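Local coordinates for protein Ta0487 (PDB 3KBQ) that is of unknown function but, as a CinA-family protein, carries a probable molybdopterin-binding domain, to which this part of the longer chain corresponds, at residues L92-E96 with D97-M101; L72-T75 with F76-T80. All blocks are in the same frame, centred on the assembly; numbering follows the deposited sequence.

Contact 1: residues L92-E96 with D97-M101; sequences LRIDE and DALAM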
ATOM      1  N   LEU B  92     -21.508  15.311  -0.557  1.00 33.61           N
ATOM      2  CA  LEU B  92     -20.749  16.474  -0.121  1.00 34.25           C
ATOM      3  C   LEU B  92     -21.643  17.727  -0.025  1.00 34.48           C
ATOM      4  O   LEU B  92     -22.468  17.969  -0.904  1.00 33.04           O
ATOM      5  CB  LEU B  92     -19.641  16.751  -1.130  1.00 33.90           C
ATOM      6  CG  LEU B  92     -18.599  15.635  -1.300  1.00 34.89           C
ATOM      7  CD1 LEU B  92     -17.641  15.984  -2.454  1.00 33.77           C
ATOM      8  CD2 LEU B  92     -17.858  15.383   0.005  1.00 31.80           C
ATOM      9  N   ARG B  93     -21.442  18.503   1.036  1.00 34.89           N
ATOM     10  CA  ARG B  93     -22.013  19.821   1.164  1.00 37.00           C
ATOM     11  C   ARG B  93     -20.921  20.759   1.664  1.00 36.63           C
ATOM     12  O   ARG B  93     -20.032  20.343   2.416  1.00 35.83           O
ATOM     13  CB  ARG B  93     -23.204  19.827   2.145  1.00 37.46           C
ATOM     14  CG  ARG B  93     -22.799  19.869   3.608  1.00 42.15           C
ATOM     15  CD  ARG B  93     -23.980  19.697   4.569  1.00 49.15           C
ATOM     16  NE  ARG B  93     -25.078  20.628   4.281  1.00 52.86           N
ATOM     17  CZ  ARG B  93     -25.263  21.812   4.872  1.00 55.60           C
ATOM     18  NH1 ARG B  93     -24.429  22.247   5.816  1.00 56.17           N
ATOM     19  NH2 ARG B  93     -26.299  22.572   4.517  1.00 56.00           N
ATOM     20  N   ILE B  94     -21.011  22.018   1.235  1.00 36.73           N
ATOM     21  CA  ILE B  94     -20.154  23.080   1.738  1.00 37.33           C
ATOM     22  C   ILE B  94     -20.278  23.125   3.259  1.00 36.73           C
ATOM     23  O   ILE B  94     -21.389  23.141   3.796  1.00 36.56           O
ATOM     24  CB  ILE B  94     -20.499  24.470   1.111  1.00 37.30           C
ATOM     25  CG1 ILE B  94     -20.161  24.502  -0.392  1.00 39.06           C
ATOM     26  CG2 ILE B  94     -19.762  25.614   1.844  1.00 38.65           C
ATOM     27  CD1 ILE B  94     -20.761  25.741  -1.157  1.00 37.87           C
ATOM     28  N   ASP B  95     -19.130  23.061   3.931  1.00 36.14           N
ATOM     29  CA  ASP B  95     -18.996  23.395   5.340  1.00 36.24           C
ATOM     30  C   ASP B  95     -18.575  24.858   5.422  1.00 35.44           C
ATOM     31  O   ASP B  95     -17.493  25.244   4.947  1.00 34.32           O
ATOM     32  CB  ASP B  95     -17.944  22.476   5.998  1.00 37.05           C
ATOM     33  CG  ASP B  95     -17.614  22.877   7.445  1.00 38.83           C
ATOM     34  OD1 ASP B  95     -17.872  22.053   8.328  1.00 44.16           O
ATOM     35  OD2 ASP B  95     -17.083  23.976   7.712  1.00 40.60           O
ATOM     36  N   GLU B  96     -19.435  25.680   6.027  1.00 35.94           N
ATOM     37  CA  GLU B  96     -19.231  27.131   6.074  1.00 36.36           C
ATOM     38  C   GLU B  96     -17.973  27.580   6.882  1.00 36.67           C
ATOM     39  O   GLU B  96     -17.273  28.534   6.473  1.00 35.42           O
ATOM     40  CB  GLU B  96     -20.508  27.854   6.544  1.00 36.98           C
ATOM     41  CG  GLU B  96     -21.774  27.651   5.663  1.00 37.51           C
ATOM     42  CD  GLU B  96     -21.660  28.200   4.211  1.00 40.13           C
ATOM     43  OE1 GLU B  96     -20.746  29.006   3.892  1.00 36.93           O
ATOM     44  OE2 GLU B  96     -22.519  27.821   3.371  1.00 41.04           O
ATOM     45  N   ASP B  97     -17.651  26.868   7.975  1.00 37.55           N
ATOM     46  CA  ASP B  97     -16.426  27.174   8.759  1.00 38.42           C
ATOM     47  C   ASP B  97     -15.220  26.897   7.870  1.00 37.12           C
ATOM     48  O   ASP B  97     -14.337  27.754   7.720  1.00 37.78           O
ATOM     49  CB  ASP B  97     -16.256  26.294  10.023  1.00 39.98           C
ATOM     50  CG  ASP B  97     -17.491  26.257  10.934  1.00 43.74           C
ATOM     51  OD1 ASP B  97     -18.425  27.106  10.800  1.00 49.05           O
ATOM     52  OD2 ASP B  97     -17.509  25.359  11.823  1.00 47.07           O
ATOM     53  N   ALA B  98     -15.213  25.699   7.280  1.00 35.49           N
ATOM     54  CA  ALA B  98     -14.144  25.279   6.359  1.00 33.90           C
ATOM     55  C   ALA B  98     -13.966  26.351   5.275  1.00 32.91           C
ATOM     56  O   ALA B  98     -12.849  26.850   5.052  1.00 31.28           O
ATOM     57  CB  ALA B  98     -14.471  23.920   5.731  1.00 33.39           C
ATOM     58  N   LEU B  99     -15.085  26.727   4.639  1.00 31.50           N
ATOM     59  CA  LEU B  99     -15.051  27.725   3.567  1.00 31.49           C
ATOM     60  C   LEU B  99     -14.419  29.054   4.043  1.00 32.47           C
ATOM     61  O   LEU B  99     -13.499  29.583   3.401  1.00 30.69           O
ATOM     62  CB  LEU B  99     -16.456  27.949   2.957  1.00 30.18           C
ATOM     63  CG  LEU B  99     -16.513  28.973   1.800  1.00 29.67           C
ATOM     64  CD1 LEU B  99     -15.512  28.641   0.665  1.00 24.72           C
ATOM     65  CD2 LEU B  99     -17.932  29.110   1.250  1.00 25.76           C
ATOM     66  N   ALA B 100     -14.925  29.565   5.170  1.00 33.91           N
ATOM     67  CA  ALA B 100     -14.308  30.706   5.861  1.00 35.88           C
ATOM     68  C   ALA B 100     -12.784  30.535   6.112  1.00 35.90           C
ATOM     69  O   ALA B 100     -12.016  31.436   5.803  1.00 37.06           O
ATOM     70  CB  ALA B 100     -15.048  31.010   7.179  1.00 35.25           C
ATOM     71  N   MET B 101     -12.360  29.396   6.657  1.00 37.53           N
ATOM     72  CA  MET B 101     -10.914  29.104   6.824  1.00 38.58           C
ATOM     73  C   MET B 101     -10.192  29.402   5.492  1.00 38.39           C
ATOM     74  O   MET B 101      -9.234  30.190   5.430  1.00 37.69           O
ATOM     75  CB  MET B 101     -10.661  27.641   7.225  1.00 40.07           C
ATOM     76  CG  MET B 101     -11.568  27.024   8.362  1.00 44.88           C
ATOM     77  SD  MET B 101     -11.037  25.445   9.207  1.00 56.38           S
ATOM     78  CE  MET B 101     -10.676  24.292   7.901  1.00 49.87           C
TER
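Asp95 caps helix 96-106 by turning its carboxylate back to Ala98 N. CB packs against the methyl of Ala98 at 3.8 Å. CG lies anti to the backbone N (chi1 173°), on the side of the carbonyl carbon, which carries the carboxylate towards Ala98 N. OD2 at the tip accepts from Ala98 N at 2.6 Å; the bond is short and almost straight (176°) and reaches the oxygen on its anti side, somewhat out of the carboxylate plane. Asp97 OD2 stands 4.4 Å from Asp95 OD2, a crowding of like charges that the positive end of the helix dipole probably eases. Behind the cap the ordinary helical ladder begins, with Leu99 N bonded to Asp95 O at 2.8 Å and Ala100 N to Glu96 O at 2.9 Å. On the flank, Ile94 CG2 meets Leu99 CD2 at 4.0 Å, and Glu96 runs beside Leu99, pointing the same way. Leu99 also touches Leu111 and Ala119. An aspartate N-cap flanked by an apolar pair, one residue before the cap and four after it, is a helix N-terminus with a hydrophobic staple.

Contact 2: residues L72-T75 with F76-T80; sequences LGPT and FDDMT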
ATOM      1  N   LEU B  72      -5.759  15.729  -1.241  1.00 27.00           N
ATOM      2  CA  LEU B  72      -6.469  16.871  -0.621  1.00 28.45           C
ATOM      3  C   LEU B  72      -5.691  18.073  -1.023  1.00 29.82           C
ATOM      4  O   LEU B  72      -4.473  18.143  -0.721  1.00 32.47           O
ATOM      5  CB  LEU B  72      -6.365  16.831   0.912  1.00 30.23           C
ATOM      6  CG  LEU B  72      -7.505  16.285   1.752  1.00 31.47           C
ATOM      7  CD1 LEU B  72      -7.756  14.924   1.264  1.00 32.34           C
ATOM      8  CD2 LEU B  72      -7.114  16.287   3.257  1.00 30.81           C
ATOM      9  N   GLY B  73      -6.330  19.040  -1.668  1.00 28.08           N
ATOM     10  CA  GLY B  73      -5.574  20.108  -2.277  1.00 26.84           C
ATOM     11  C   GLY B  73      -6.436  20.848  -3.273  1.00 26.79           C
ATOM     12  O   GLY B  73      -7.527  20.373  -3.632  1.00 25.98           O
ATOM     13  N   PRO B  74      -5.954  22.010  -3.734  1.00 26.23           N
ATOM     14  CA  PRO B  74      -6.778  22.841  -4.585  1.00 26.08           C
ATOM     15  C   PRO B  74      -6.760  22.435  -6.079  1.00 25.98           C
ATOM     16  O   PRO B  74      -6.717  23.300  -6.922  1.00 27.20           O
ATOM     17  CB  PRO B  74      -6.156  24.247  -4.386  1.00 26.48           C
ATOM     18  CG  PRO B  74      -4.740  23.979  -4.256  1.00 25.89           C
ATOM     19  CD  PRO B  74      -4.650  22.644  -3.469  1.00 27.09           C
ATOM     20  N   THR B  75      -6.781  21.148  -6.429  1.00 24.75           N
ATOM     21  CA  THR B  75      -6.769  20.781  -7.858  1.00 23.84           C
ATOM     22  C   THR B  75      -7.870  19.746  -8.052  1.00 22.60           C
ATOM     23  O   THR B  75      -8.238  19.090  -7.096  1.00 20.39           O
ATOM     24  CB  THR B  75      -5.421  20.179  -8.358  1.00 23.80           C
ATOM     25  OG1 THR B  75      -5.235  18.890  -7.772  1.00 24.93           O
ATOM     26  CG2 THR B  75      -4.180  21.092  -8.045  1.00 25.64           C
ATOM     27  N   PHE B  76      -8.411  19.639  -9.268  1.00 21.36           N
ATOM     28  CA  PHE B  76      -9.354  18.576  -9.593  1.00 23.04           C
ATOM     29  C   PHE B  76      -8.785  17.178  -9.354  1.00 24.48           C
ATOM     30  O   PHE B  76      -9.533  16.249  -9.087  1.00 25.92           O
ATOM     31  CB  PHE B  76      -9.851  18.729 -11.045  1.00 22.93           C
ATOM     32  CG  PHE B  76     -10.776  19.924 -11.240  1.00 23.24           C
ATOM     33  CD1 PHE B  76     -11.943  20.041 -10.483  1.00 23.02           C
ATOM     34  CD2 PHE B  76     -10.461  20.933 -12.144  1.00 24.18           C
ATOM     35  CE1 PHE B  76     -12.816  21.158 -10.653  1.00 25.71           C
ATOM     36  CE2 PHE B  76     -11.315  22.032 -12.318  1.00 23.93           C
ATOM     37  CZ  PHE B  76     -12.494  22.145 -11.552  1.00 22.41           C
ATOM     38  N   ASP B  77      -7.467  17.029  -9.436  1.00 26.06           N
ATOM     39  CA  ASP B  77      -6.809  15.734  -9.233  1.00 28.64           C
ATOM     40  C   ASP B  77      -6.922  15.310  -7.763  1.00 28.55           C
ATOM     41  O   ASP B  77      -6.729  14.144  -7.440  1.00 28.85           O
ATOM     42  CB  ASP B  77      -5.316  15.833  -9.626  1.00 29.75           C
ATOM     43  CG  ASP B  77      -4.670  14.448  -9.956  1.00 38.32           C
ATOM     44  OD1 ASP B  77      -5.285  13.624 -10.685  1.00 41.74           O
ATOM     45  OD2 ASP B  77      -3.521  14.183  -9.491  1.00 43.18           O
ATOM     46  N   ASP B  78      -7.220  16.258  -6.875  1.00 26.64           N
ATOM     47  CA  ASP B  78      -7.356  15.936  -5.439  1.00 26.56           C
ATOM     48  C   ASP B  78      -8.786  15.457  -5.117  1.00 25.80           C
ATOM     49  O   ASP B  78      -9.678  16.291  -4.854  1.00 25.78           O
ATOM     50  CB  ASP B  78      -6.969  17.148  -4.574  1.00 26.15           C
ATOM     51  CG  ASP B  78      -5.481  17.494  -4.686  1.00 28.82           C
ATOM     52  OD1 ASP B  78      -4.672  16.561  -4.591  1.00 29.94           O
ATOM     53  OD2 ASP B  78      -5.121  18.683  -4.938  1.00 30.83           O
ATOM     54  N   MET B  79      -8.966  14.130  -5.115  1.00 24.27           N
ATOM     55  CA  MET B  79     -10.303  13.490  -5.140  1.00 25.54           C
ATOM     56  C   MET B  79     -10.631  12.682  -3.875  1.00 24.16           C
ATOM     57  O   MET B  79     -11.625  11.978  -3.875  1.00 23.94           O
ATOM     58  CB  MET B  79     -10.426  12.463  -6.304  1.00 24.15           C
ATOM     59  CG  MET B  79     -10.059  12.962  -7.689  1.00 29.12           C
ATOM     60  SD  MET B  79     -10.353  11.670  -8.931  1.00 18.09           S
ATOM     61  CE  MET B  79     -11.982  12.075  -9.112  1.00 23.36           C
ATOM     62  N   THR B  80      -9.797  12.764  -2.839  1.00 23.54           N
ATOM     63  CA  THR B  80      -9.857  11.804  -1.743  1.00 22.57           C
ATOM     64  C   THR B  80     -11.153  11.961  -0.916  1.00 23.24           C
ATOM     65  O   THR B  80     -11.830  10.973  -0.651  1.00 22.29           O
ATOM     66  CB  THR B  80      -8.611  11.873  -0.857  1.00 22.61           C
ATOM     67  OG1 THR B  80      -7.466  11.499  -1.655  1.00 21.98           O
ATOM     68  CG2 THR B  80      -8.742  10.911   0.383  1.00 22.05           C
TER
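Asp78 OD2 is gripped by two groups of Thr75, the hydroxyl OG1 at 2.8 Å and the backbone N at 3.3 Å, both weak bonds that together tie the two ends of a type I beta turn from Thr75 to Asp78. The turn belongs to the GGLGPTFDD segment between strand 65-69 and helix 80-87, a glycine-rich loop as in CinA proteins, whose molybdopterin-binding relatives carry a similar glycine-rich turn. Its backbone is closed by Asp78 N bonding to Thr75 O at 3.0 Å. Thr75 OG1 sits between its own backbone N and carbonyl carbon (chi1 69°), which lets hydroxyl and N-H reach the same oxygen. Asp78 OD2 also presses on the Gly73 backbone, 3.0 Å from Gly73 C, and a CB on that glycine would collide with the carboxylate. An alanine in place of Asp78 would probably leave the Thr75 hydroxyl and N-H without this acceptor, the turn held by its backbone bond. Lys117 NZ bonds to the carbonyl oxygens of both Gly73 and Thr75, joining the two. The Asp78 side chain also comes within about 3 Å (nearest atoms) of a bound sulfate, probably from the crystallisation liquor; such ions often mark pockets. Where the loop runs into helix 80-87, Thr80 directs OG1 to Gly70 O, and Leu72, which also rests on Ile149, crosses it at about a right angle, its CD1 meeting Thr80 CB at 3.8 Å.

Overall arrangement
Both contacts are local, and they flank helix 80-87: contact 2 lies in the loop leading into it, contact 1 on the short strand 93-94 and the start of helix 96-106 beyond it. Their centres are 16 Å apart. Contact 2 lies nearer the middle of the chain, about 11 Å from its centre against 16 Å for contact 1, yet each mixes buried and exposed residues. An aspartate carboxylate organises both, in contact 1 by capping a helix and in contact 2 by bracing a turn next to a sulfate. Contact 1 relies on near-straight bonds to helix N-H groups and an apolar pair; contact 2 on weaker bonds to Thr75 and a lysine from outside.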